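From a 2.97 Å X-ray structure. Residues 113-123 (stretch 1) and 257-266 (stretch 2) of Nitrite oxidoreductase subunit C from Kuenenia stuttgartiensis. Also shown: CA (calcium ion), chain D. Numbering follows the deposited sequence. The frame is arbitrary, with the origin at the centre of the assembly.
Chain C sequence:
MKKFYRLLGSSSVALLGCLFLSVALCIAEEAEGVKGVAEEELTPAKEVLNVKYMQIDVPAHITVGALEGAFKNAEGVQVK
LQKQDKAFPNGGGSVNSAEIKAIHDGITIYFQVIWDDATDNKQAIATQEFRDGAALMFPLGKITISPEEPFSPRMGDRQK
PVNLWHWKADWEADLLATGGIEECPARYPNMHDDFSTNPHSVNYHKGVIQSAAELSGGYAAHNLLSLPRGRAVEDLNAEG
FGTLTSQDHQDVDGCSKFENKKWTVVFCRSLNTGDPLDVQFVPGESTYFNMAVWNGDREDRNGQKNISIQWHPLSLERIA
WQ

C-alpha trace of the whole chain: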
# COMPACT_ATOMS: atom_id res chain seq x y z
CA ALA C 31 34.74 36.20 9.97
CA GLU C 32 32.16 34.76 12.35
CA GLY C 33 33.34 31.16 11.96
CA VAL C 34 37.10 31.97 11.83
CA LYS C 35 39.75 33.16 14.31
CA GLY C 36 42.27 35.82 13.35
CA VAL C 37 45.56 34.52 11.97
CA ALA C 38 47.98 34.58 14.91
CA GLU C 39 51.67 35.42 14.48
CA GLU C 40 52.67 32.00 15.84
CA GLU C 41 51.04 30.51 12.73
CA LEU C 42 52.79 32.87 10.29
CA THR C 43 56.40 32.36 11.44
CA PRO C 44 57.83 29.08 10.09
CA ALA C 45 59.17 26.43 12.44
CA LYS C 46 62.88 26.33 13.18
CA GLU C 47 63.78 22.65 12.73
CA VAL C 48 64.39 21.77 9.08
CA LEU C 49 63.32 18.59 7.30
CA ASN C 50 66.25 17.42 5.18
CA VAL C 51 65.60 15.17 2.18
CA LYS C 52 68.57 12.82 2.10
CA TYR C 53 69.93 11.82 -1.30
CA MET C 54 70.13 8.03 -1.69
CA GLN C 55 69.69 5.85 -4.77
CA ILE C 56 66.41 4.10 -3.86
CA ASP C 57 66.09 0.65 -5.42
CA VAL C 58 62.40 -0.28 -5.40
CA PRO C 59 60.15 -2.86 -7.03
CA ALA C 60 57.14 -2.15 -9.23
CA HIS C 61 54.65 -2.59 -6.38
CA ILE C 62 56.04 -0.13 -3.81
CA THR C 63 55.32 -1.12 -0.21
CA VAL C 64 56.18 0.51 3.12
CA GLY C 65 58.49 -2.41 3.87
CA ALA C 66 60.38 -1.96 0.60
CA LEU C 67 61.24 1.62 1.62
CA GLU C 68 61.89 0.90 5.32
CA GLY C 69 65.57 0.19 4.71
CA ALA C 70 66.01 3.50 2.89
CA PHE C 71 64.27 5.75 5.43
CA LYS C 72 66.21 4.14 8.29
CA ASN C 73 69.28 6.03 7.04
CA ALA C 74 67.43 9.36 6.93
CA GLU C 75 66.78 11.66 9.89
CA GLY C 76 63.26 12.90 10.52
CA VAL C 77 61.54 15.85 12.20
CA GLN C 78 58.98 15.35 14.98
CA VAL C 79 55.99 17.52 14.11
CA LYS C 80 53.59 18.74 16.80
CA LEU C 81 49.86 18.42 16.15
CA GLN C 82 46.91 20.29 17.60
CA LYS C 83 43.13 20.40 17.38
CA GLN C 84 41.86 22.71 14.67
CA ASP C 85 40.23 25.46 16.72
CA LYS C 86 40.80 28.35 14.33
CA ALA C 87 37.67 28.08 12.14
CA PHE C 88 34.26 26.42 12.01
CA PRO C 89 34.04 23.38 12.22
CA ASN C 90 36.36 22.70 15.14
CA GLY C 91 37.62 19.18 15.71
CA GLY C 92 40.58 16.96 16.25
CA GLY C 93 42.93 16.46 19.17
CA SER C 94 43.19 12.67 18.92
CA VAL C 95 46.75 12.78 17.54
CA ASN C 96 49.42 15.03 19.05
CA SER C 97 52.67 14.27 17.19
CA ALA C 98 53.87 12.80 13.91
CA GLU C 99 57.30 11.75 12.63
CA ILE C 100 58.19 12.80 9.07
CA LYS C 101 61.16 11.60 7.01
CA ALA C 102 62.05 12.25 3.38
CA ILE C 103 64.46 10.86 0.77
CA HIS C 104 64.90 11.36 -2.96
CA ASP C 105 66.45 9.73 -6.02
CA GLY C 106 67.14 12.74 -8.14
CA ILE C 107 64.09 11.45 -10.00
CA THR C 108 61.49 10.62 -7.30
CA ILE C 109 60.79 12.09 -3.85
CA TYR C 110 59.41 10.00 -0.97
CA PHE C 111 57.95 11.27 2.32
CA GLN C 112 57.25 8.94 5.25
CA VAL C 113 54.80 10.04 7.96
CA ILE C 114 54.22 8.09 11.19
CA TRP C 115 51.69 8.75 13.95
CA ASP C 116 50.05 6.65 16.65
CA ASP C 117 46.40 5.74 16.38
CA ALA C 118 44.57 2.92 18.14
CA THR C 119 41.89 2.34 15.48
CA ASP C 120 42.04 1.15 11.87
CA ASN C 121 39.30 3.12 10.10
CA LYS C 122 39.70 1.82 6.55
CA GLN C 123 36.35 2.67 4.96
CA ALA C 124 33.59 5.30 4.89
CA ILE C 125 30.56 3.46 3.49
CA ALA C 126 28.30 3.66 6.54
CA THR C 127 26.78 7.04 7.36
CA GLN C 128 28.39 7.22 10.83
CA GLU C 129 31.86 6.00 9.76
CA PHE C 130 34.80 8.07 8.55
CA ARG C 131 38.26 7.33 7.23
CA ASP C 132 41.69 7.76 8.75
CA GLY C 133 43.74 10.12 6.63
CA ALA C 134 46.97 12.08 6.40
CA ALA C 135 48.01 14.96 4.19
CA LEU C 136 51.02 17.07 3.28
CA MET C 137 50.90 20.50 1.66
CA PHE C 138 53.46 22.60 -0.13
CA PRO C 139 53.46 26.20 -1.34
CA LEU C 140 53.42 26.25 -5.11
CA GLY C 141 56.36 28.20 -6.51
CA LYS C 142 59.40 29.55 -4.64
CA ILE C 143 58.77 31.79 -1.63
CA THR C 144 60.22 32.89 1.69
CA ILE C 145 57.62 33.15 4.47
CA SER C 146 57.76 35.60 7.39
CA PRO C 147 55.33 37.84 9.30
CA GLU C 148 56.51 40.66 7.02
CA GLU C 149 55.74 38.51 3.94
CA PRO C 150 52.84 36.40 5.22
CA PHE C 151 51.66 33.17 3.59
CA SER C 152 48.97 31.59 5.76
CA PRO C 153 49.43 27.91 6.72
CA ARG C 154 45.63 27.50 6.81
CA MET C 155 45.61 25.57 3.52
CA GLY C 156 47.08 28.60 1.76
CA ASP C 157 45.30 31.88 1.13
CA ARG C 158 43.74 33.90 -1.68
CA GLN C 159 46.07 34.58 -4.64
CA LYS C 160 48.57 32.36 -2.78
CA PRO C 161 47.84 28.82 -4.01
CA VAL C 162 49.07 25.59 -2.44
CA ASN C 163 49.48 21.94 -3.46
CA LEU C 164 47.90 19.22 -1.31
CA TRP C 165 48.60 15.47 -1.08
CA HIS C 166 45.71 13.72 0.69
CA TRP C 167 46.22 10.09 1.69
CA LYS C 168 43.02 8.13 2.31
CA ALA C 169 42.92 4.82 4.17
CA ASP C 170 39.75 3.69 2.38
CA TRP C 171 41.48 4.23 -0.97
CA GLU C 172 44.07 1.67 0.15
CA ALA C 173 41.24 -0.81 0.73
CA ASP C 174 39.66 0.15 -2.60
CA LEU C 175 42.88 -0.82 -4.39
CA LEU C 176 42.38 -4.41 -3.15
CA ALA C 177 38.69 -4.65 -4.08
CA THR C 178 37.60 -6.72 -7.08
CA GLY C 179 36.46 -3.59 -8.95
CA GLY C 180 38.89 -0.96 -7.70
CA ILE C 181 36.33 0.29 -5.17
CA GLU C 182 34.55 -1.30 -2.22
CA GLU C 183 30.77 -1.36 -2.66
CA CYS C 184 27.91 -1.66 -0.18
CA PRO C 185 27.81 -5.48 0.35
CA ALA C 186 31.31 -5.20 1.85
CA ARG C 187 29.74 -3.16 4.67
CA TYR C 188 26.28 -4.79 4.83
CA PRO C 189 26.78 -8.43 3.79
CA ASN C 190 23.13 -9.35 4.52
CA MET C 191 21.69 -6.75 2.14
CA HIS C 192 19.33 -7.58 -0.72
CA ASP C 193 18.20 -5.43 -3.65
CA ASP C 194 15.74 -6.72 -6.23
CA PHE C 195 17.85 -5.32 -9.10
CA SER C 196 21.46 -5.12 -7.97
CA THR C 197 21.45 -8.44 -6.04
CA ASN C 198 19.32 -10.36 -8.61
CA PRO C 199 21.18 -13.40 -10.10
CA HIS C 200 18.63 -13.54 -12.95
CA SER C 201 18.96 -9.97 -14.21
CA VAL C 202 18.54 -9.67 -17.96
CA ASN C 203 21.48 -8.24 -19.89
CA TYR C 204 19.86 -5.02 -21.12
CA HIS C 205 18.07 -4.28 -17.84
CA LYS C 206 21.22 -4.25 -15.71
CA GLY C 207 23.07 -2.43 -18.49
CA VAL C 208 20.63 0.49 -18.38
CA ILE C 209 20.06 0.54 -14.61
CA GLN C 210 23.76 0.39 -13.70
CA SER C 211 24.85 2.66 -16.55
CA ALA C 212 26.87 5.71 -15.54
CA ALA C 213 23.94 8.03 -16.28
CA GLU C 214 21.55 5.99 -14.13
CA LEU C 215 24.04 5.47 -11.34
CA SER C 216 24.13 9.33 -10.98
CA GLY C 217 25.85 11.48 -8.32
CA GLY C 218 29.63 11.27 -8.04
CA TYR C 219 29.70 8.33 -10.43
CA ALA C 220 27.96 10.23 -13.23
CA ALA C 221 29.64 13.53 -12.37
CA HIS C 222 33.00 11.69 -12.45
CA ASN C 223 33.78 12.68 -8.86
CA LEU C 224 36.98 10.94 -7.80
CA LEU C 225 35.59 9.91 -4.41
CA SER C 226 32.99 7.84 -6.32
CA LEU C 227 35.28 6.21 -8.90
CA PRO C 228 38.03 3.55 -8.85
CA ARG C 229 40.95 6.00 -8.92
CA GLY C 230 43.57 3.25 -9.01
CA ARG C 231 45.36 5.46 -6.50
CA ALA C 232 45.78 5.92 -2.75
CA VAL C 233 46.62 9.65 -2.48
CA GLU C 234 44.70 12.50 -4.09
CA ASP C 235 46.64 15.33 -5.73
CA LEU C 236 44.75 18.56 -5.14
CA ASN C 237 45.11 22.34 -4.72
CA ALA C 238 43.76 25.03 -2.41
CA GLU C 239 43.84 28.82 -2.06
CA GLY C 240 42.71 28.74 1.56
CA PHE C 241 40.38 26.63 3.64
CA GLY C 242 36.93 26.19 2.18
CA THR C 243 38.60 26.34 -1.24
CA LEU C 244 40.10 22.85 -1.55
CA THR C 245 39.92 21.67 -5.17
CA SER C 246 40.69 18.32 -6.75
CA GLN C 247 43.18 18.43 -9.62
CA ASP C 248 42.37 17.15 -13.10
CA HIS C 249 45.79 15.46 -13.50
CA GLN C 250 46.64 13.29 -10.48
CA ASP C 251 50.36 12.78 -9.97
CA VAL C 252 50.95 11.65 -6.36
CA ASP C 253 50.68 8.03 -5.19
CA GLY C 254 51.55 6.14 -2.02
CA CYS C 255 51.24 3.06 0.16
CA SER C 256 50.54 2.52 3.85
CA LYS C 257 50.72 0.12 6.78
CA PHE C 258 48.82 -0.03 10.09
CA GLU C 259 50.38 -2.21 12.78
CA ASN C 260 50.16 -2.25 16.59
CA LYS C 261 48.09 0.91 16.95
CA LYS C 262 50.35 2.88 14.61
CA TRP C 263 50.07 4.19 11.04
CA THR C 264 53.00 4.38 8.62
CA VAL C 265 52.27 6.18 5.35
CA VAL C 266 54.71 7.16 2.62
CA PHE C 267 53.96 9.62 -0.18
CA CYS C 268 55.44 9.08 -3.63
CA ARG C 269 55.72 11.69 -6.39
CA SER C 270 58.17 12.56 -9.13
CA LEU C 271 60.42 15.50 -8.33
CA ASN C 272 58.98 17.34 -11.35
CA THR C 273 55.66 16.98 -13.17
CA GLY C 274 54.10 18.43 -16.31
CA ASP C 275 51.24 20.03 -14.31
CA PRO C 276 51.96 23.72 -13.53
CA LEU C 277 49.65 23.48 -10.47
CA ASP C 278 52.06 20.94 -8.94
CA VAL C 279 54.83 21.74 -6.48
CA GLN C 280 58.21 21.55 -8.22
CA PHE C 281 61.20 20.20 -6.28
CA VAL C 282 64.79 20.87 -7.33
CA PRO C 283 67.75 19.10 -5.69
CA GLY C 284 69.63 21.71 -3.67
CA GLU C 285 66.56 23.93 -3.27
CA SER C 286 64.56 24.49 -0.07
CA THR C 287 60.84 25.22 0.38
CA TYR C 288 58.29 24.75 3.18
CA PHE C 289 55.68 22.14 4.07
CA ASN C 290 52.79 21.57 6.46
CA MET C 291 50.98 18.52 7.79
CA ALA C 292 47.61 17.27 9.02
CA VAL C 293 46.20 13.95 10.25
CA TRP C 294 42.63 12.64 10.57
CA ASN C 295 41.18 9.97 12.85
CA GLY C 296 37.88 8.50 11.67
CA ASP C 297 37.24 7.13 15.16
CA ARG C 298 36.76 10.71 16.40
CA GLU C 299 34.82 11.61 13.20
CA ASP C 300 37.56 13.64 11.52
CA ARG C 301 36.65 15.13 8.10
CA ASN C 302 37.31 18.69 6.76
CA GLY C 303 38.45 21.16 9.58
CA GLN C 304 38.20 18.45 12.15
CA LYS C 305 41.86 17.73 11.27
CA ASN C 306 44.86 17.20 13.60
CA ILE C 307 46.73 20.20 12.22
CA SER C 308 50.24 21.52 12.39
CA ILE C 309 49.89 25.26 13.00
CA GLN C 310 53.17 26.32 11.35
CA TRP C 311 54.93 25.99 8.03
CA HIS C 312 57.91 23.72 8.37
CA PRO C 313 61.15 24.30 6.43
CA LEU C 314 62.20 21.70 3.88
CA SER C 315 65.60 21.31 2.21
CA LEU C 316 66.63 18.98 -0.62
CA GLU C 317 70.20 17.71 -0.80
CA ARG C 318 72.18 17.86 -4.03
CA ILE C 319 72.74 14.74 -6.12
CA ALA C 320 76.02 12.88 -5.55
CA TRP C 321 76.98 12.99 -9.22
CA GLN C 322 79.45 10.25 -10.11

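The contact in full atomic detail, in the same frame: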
# COMPACT_ATOMS: atom_id res chain seq x y z
N VAL C 113 55.46 9.41 6.82
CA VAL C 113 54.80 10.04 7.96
C VAL C 113 54.29 8.94 8.89
O VAL C 113 53.63 7.99 8.44
CB VAL C 113 53.64 10.95 7.52
CG1 VAL C 113 53.10 11.73 8.69
CG2 VAL C 113 54.10 11.89 6.40
N ILE C 114 54.58 9.08 10.18
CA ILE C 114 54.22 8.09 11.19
C ILE C 114 53.55 8.79 12.36
O ILE C 114 54.08 9.77 12.90
CB ILE C 114 55.46 7.32 11.69
CG1 ILE C 114 56.00 6.41 10.59
CG2 ILE C 114 55.13 6.54 12.94
CD1 ILE C 114 57.33 5.76 10.95
N TRP C 115 52.39 8.27 12.77
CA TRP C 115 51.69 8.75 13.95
C TRP C 115 51.01 7.56 14.60
O TRP C 115 50.79 6.52 13.97
CB TRP C 115 50.68 9.84 13.61
CG TRP C 115 49.48 9.35 12.86
CD1 TRP C 115 48.26 9.02 13.38
CD2 TRP C 115 49.39 9.12 11.44
NE1 TRP C 115 47.41 8.60 12.38
CE2 TRP C 115 48.08 8.66 11.18
CE3 TRP C 115 50.28 9.26 10.38
CZ2 TRP C 115 47.65 8.34 9.90
CZ3 TRP C 115 49.85 8.94 9.11
CH2 TRP C 115 48.54 8.49 8.88
N ASP C 116 50.66 7.72 15.87
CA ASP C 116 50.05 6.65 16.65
C ASP C 116 48.54 6.79 16.66
O ASP C 116 48.01 7.85 16.98
CB ASP C 116 50.56 6.62 18.08
CG ASP C 116 52.07 6.74 18.17
OD1 ASP C 116 52.75 5.80 17.70
OD2 ASP C 116 52.58 7.74 18.73
N ASP C 117 47.85 5.74 16.27
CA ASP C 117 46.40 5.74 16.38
C ASP C 117 45.89 4.32 16.60
O ASP C 117 46.33 3.38 15.95
CB ASP C 117 45.71 6.51 15.23
CG ASP C 117 44.23 6.11 15.00
OD1 ASP C 117 43.40 6.45 15.88
OD2 ASP C 117 43.95 5.72 13.80
N ALA C 118 45.03 4.19 17.61
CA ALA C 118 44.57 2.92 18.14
C ALA C 118 43.52 2.23 17.30
O ALA C 118 43.18 1.07 17.58
CB ALA C 118 44.02 3.14 19.56
N THR C 119 43.01 2.87 16.25
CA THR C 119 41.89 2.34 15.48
C THR C 119 42.24 2.35 14.00
O THR C 119 42.80 3.33 13.49
CB THR C 119 40.60 3.12 15.73
OG1 THR C 119 40.73 4.45 15.20
CG2 THR C 119 40.29 3.20 17.21
N ASP C 120 41.90 1.26 13.32
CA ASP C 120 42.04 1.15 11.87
C ASP C 120 40.69 1.45 11.22
O ASP C 120 39.85 0.57 11.06
CB ASP C 120 42.53 -0.25 11.50
CG ASP C 120 41.85 -1.34 12.33
OD1 ASP C 120 41.44 -2.37 11.75
OD2 ASP C 120 41.71 -1.17 13.56
N ASN C 121 40.50 2.71 10.84
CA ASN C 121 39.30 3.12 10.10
C ASN C 121 39.68 3.10 8.63
O ASN C 121 40.35 4.01 8.14
CB ASN C 121 38.81 4.49 10.55
CG ASN C 121 38.54 4.56 12.04
OD1 ASN C 121 39.19 5.34 12.74
ND2 ASN C 121 37.59 3.77 12.52
N LYS C 122 39.27 2.05 7.92
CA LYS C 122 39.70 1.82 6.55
C LYS C 122 38.58 1.93 5.53
O LYS C 122 38.75 1.47 4.39
CB LYS C 122 40.34 0.44 6.45
CG LYS C 122 41.63 0.31 7.23
CD LYS C 122 42.22 -1.07 7.10
CE LYS C 122 43.49 -1.18 7.91
NZ LYS C 122 44.09 -2.53 7.80
N GLN C 123 37.44 2.52 5.90
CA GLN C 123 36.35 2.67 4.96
C GLN C 123 35.33 3.67 5.51
O GLN C 123 35.22 3.88 6.73
CB GLN C 123 35.70 1.32 4.63
CG GLN C 123 34.41 0.99 5.32
CD GLN C 123 33.83 -0.32 4.82
OE1 GLN C 123 32.84 -0.82 5.35
NE2 GLN C 123 34.43 -0.88 3.78
N LYS C 257 50.70 1.29 5.91
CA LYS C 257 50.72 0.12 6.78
C LYS C 257 50.24 0.53 8.17
O LYS C 257 50.74 1.51 8.73
CB LYS C 257 52.13 -0.48 6.86
CG LYS C 257 52.27 -1.66 7.79
CD LYS C 257 53.73 -2.11 7.87
CE LYS C 257 53.92 -3.21 8.89
NZ LYS C 257 55.35 -3.61 9.02
N PHE C 258 49.28 -0.22 8.71
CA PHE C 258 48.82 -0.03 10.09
C PHE C 258 49.17 -1.27 10.91
O PHE C 258 48.68 -2.36 10.62
CB PHE C 258 47.32 0.24 10.15
CG PHE C 258 46.80 0.40 11.56
CD1 PHE C 258 46.96 1.60 12.23
CD2 PHE C 258 46.18 -0.65 12.21
CE1 PHE C 258 46.49 1.76 13.52
CE2 PHE C 258 45.71 -0.50 13.51
CZ PHE C 258 45.87 0.71 14.16
N GLU C 259 50.01 -1.09 11.93
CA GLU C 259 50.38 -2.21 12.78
C GLU C 259 50.57 -1.73 14.21
O GLU C 259 51.18 -0.68 14.44
CB GLU C 259 51.65 -2.91 12.30
CG GLU C 259 51.95 -4.18 13.08
CD GLU C 259 53.28 -4.80 12.71
OE1 GLU C 259 54.03 -4.19 11.92
OE2 GLU C 259 53.58 -5.90 13.22
N ASN C 260 50.05 -2.51 15.15
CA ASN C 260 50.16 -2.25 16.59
C ASN C 260 49.84 -0.80 16.92
O ASN C 260 50.67 -0.05 17.45
CB ASN C 260 51.54 -2.65 17.09
CG ASN C 260 51.78 -4.15 17.01
OD1 ASN C 260 50.91 -4.94 17.37
ND2 ASN C 260 52.95 -4.54 16.51
N LYS C 261 48.61 -0.41 16.61
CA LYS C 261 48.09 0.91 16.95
C LYS C 261 48.97 2.05 16.41
O LYS C 261 49.14 3.08 17.06
CB LYS C 261 47.87 1.04 18.46
CG LYS C 261 46.73 0.16 18.96
CD LYS C 261 46.40 0.40 20.42
CE LYS C 261 45.20 -0.44 20.83
NZ LYS C 261 44.81 -0.21 22.25
N LYS C 262 49.55 1.84 15.24
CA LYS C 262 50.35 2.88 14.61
C LYS C 262 50.19 2.85 13.10
O LYS C 262 50.12 1.77 12.50
CB LYS C 262 51.83 2.73 14.98
CG LYS C 262 52.78 3.47 14.05
CD LYS C 262 54.21 3.35 14.53
CE LYS C 262 54.46 4.31 15.68
NZ LYS C 262 55.90 4.47 16.01
N TRP C 263 50.14 4.03 12.49
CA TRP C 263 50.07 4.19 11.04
C TRP C 263 51.45 4.56 10.50
O TRP C 263 52.17 5.35 11.11
CB TRP C 263 49.07 5.27 10.64
CG TRP C 263 47.66 4.80 10.52
CD1 TRP C 263 46.64 5.05 11.39
CD2 TRP C 263 47.10 4.00 9.47
NE1 TRP C 263 45.48 4.46 10.95
CE2 TRP C 263 45.74 3.80 9.78
CE3 TRP C 263 47.62 3.42 8.31
CZ2 TRP C 263 44.89 3.06 8.96
CZ3 TRP C 263 46.78 2.68 7.50
CH2 TRP C 263 45.43 2.51 7.83
N THR C 264 51.80 3.98 9.36
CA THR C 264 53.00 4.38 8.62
C THR C 264 52.58 4.58 7.17
O THR C 264 52.20 3.62 6.49
CB THR C 264 54.12 3.34 8.74
OG1 THR C 264 54.41 3.11 10.12
CG2 THR C 264 55.37 3.85 8.05
N VAL C 265 52.65 5.82 6.70
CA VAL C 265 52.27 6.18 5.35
C VAL C 265 53.45 6.85 4.67
O VAL C 265 54.14 7.67 5.29
CB VAL C 265 51.04 7.11 5.34
CG1 VAL C 265 50.67 7.53 3.92
CG2 VAL C 265 49.86 6.46 6.04
N VAL C 266 53.69 6.49 3.42
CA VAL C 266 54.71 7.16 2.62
C VAL C 266 54.06 7.72 1.36
O VAL C 266 53.21 7.07 0.74
CB VAL C 266 55.91 6.24 2.27
CG1 VAL C 266 56.34 5.44 3.49
CG2 VAL C 266 55.60 5.33 1.11
CA CA D . 41.71 5.46 13.39
O HOH W 1 46.90 -1.71 6.77

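The strongest bonds across the contact are at Val113 and Val265, a hydrogen-bonded pair: Val113 N donates to Val265 O at 2.7 Å and Val265 N returns to Val113 O at 2.9 Å, both nearly linear. They join residues 113-116 and 262-266, which lie side by side as antiparallel strands, their axes 4.8 Å apart at closest approach and their directions 170° apart. Two residues on, the Trp115-Trp263 pair repeats the pattern less evenly, with Trp263 N to Trp115 O at 3.0 Å but Trp115 N to Trp263 O a weak bond at 3.4 Å. Opposite charges meet in a long salt bridge, Asp116 OD1 to Lys262 NZ at 3.8 Å. Beyond the strand, Asp117 N makes a weak, bent bond to Lys261 O (3.1 Å). Between the hydrogen-bonded pairs, Ile114 CA approaches Trp263 O at 3.4 Å in a CA-H...O contact.

Stretch 2 doubles back on itself: Lys257 and Thr264 exchange backbone hydrogen bonds, Lys257 N to Thr264 O and Thr264 N to Lys257 O, each 2.8 Å. Phe258, on the first arm of this hairpin, lies against the loop after Asp116. That loop is held by the calcium ion, which binds Asp117 OD2 (2.3 Å), Thr119 O (2.4 Å), Thr119 OG1 (2.3 Å) and Asn121 OD1 (2.6 Å), with three further ligand atoms elsewhere in the structure. The metal accounts for the 2.7 Å approach of two oxygens, Asp117 OD2 and Thr119 O.

Side chains alternate between the two faces of the sheet. On the face of Ile114, Thr264, Asp116 and Lys262, the lysine's aliphatic part also packs on Ile114, Lys262 CE lying 3.6 Å from Ile114 CG2. Ile114 CG1 rests 3.7 Å from Thr264 CG2.

The face of Val113, Trp115, Trp263 and Val265 is buried and mostly apolar. Trp263, the residue most covered across the contact, sets its CB over the face of the Trp115 six-membered ring, 3.6 Å from the centroid, a CH-pi contact. The indoles are near parallel (23°) but slid apart, with the Trp115 six-membered and Trp263 five-membered ring centroids 5.0 Å apart, so they barely overlap. Val265 CG2 adds an apolar contact to Trp115 CH2 at 3.7 Å.

Farther out, Phe258 points toward the calcium loop. Asp117 O meets its ring edge, 2.9 Å from Phe258 CE1, where the ring hydrogens carry slight positive charge, while Asp120 CB makes an off-centre CH-pi contact 4.1 Å from the Phe258 ring centroid. A water accepts from Lys122 NZ (3.1 Å) and, weakly, from Phe258 N (3.4 Å), linking the stretches at this margin.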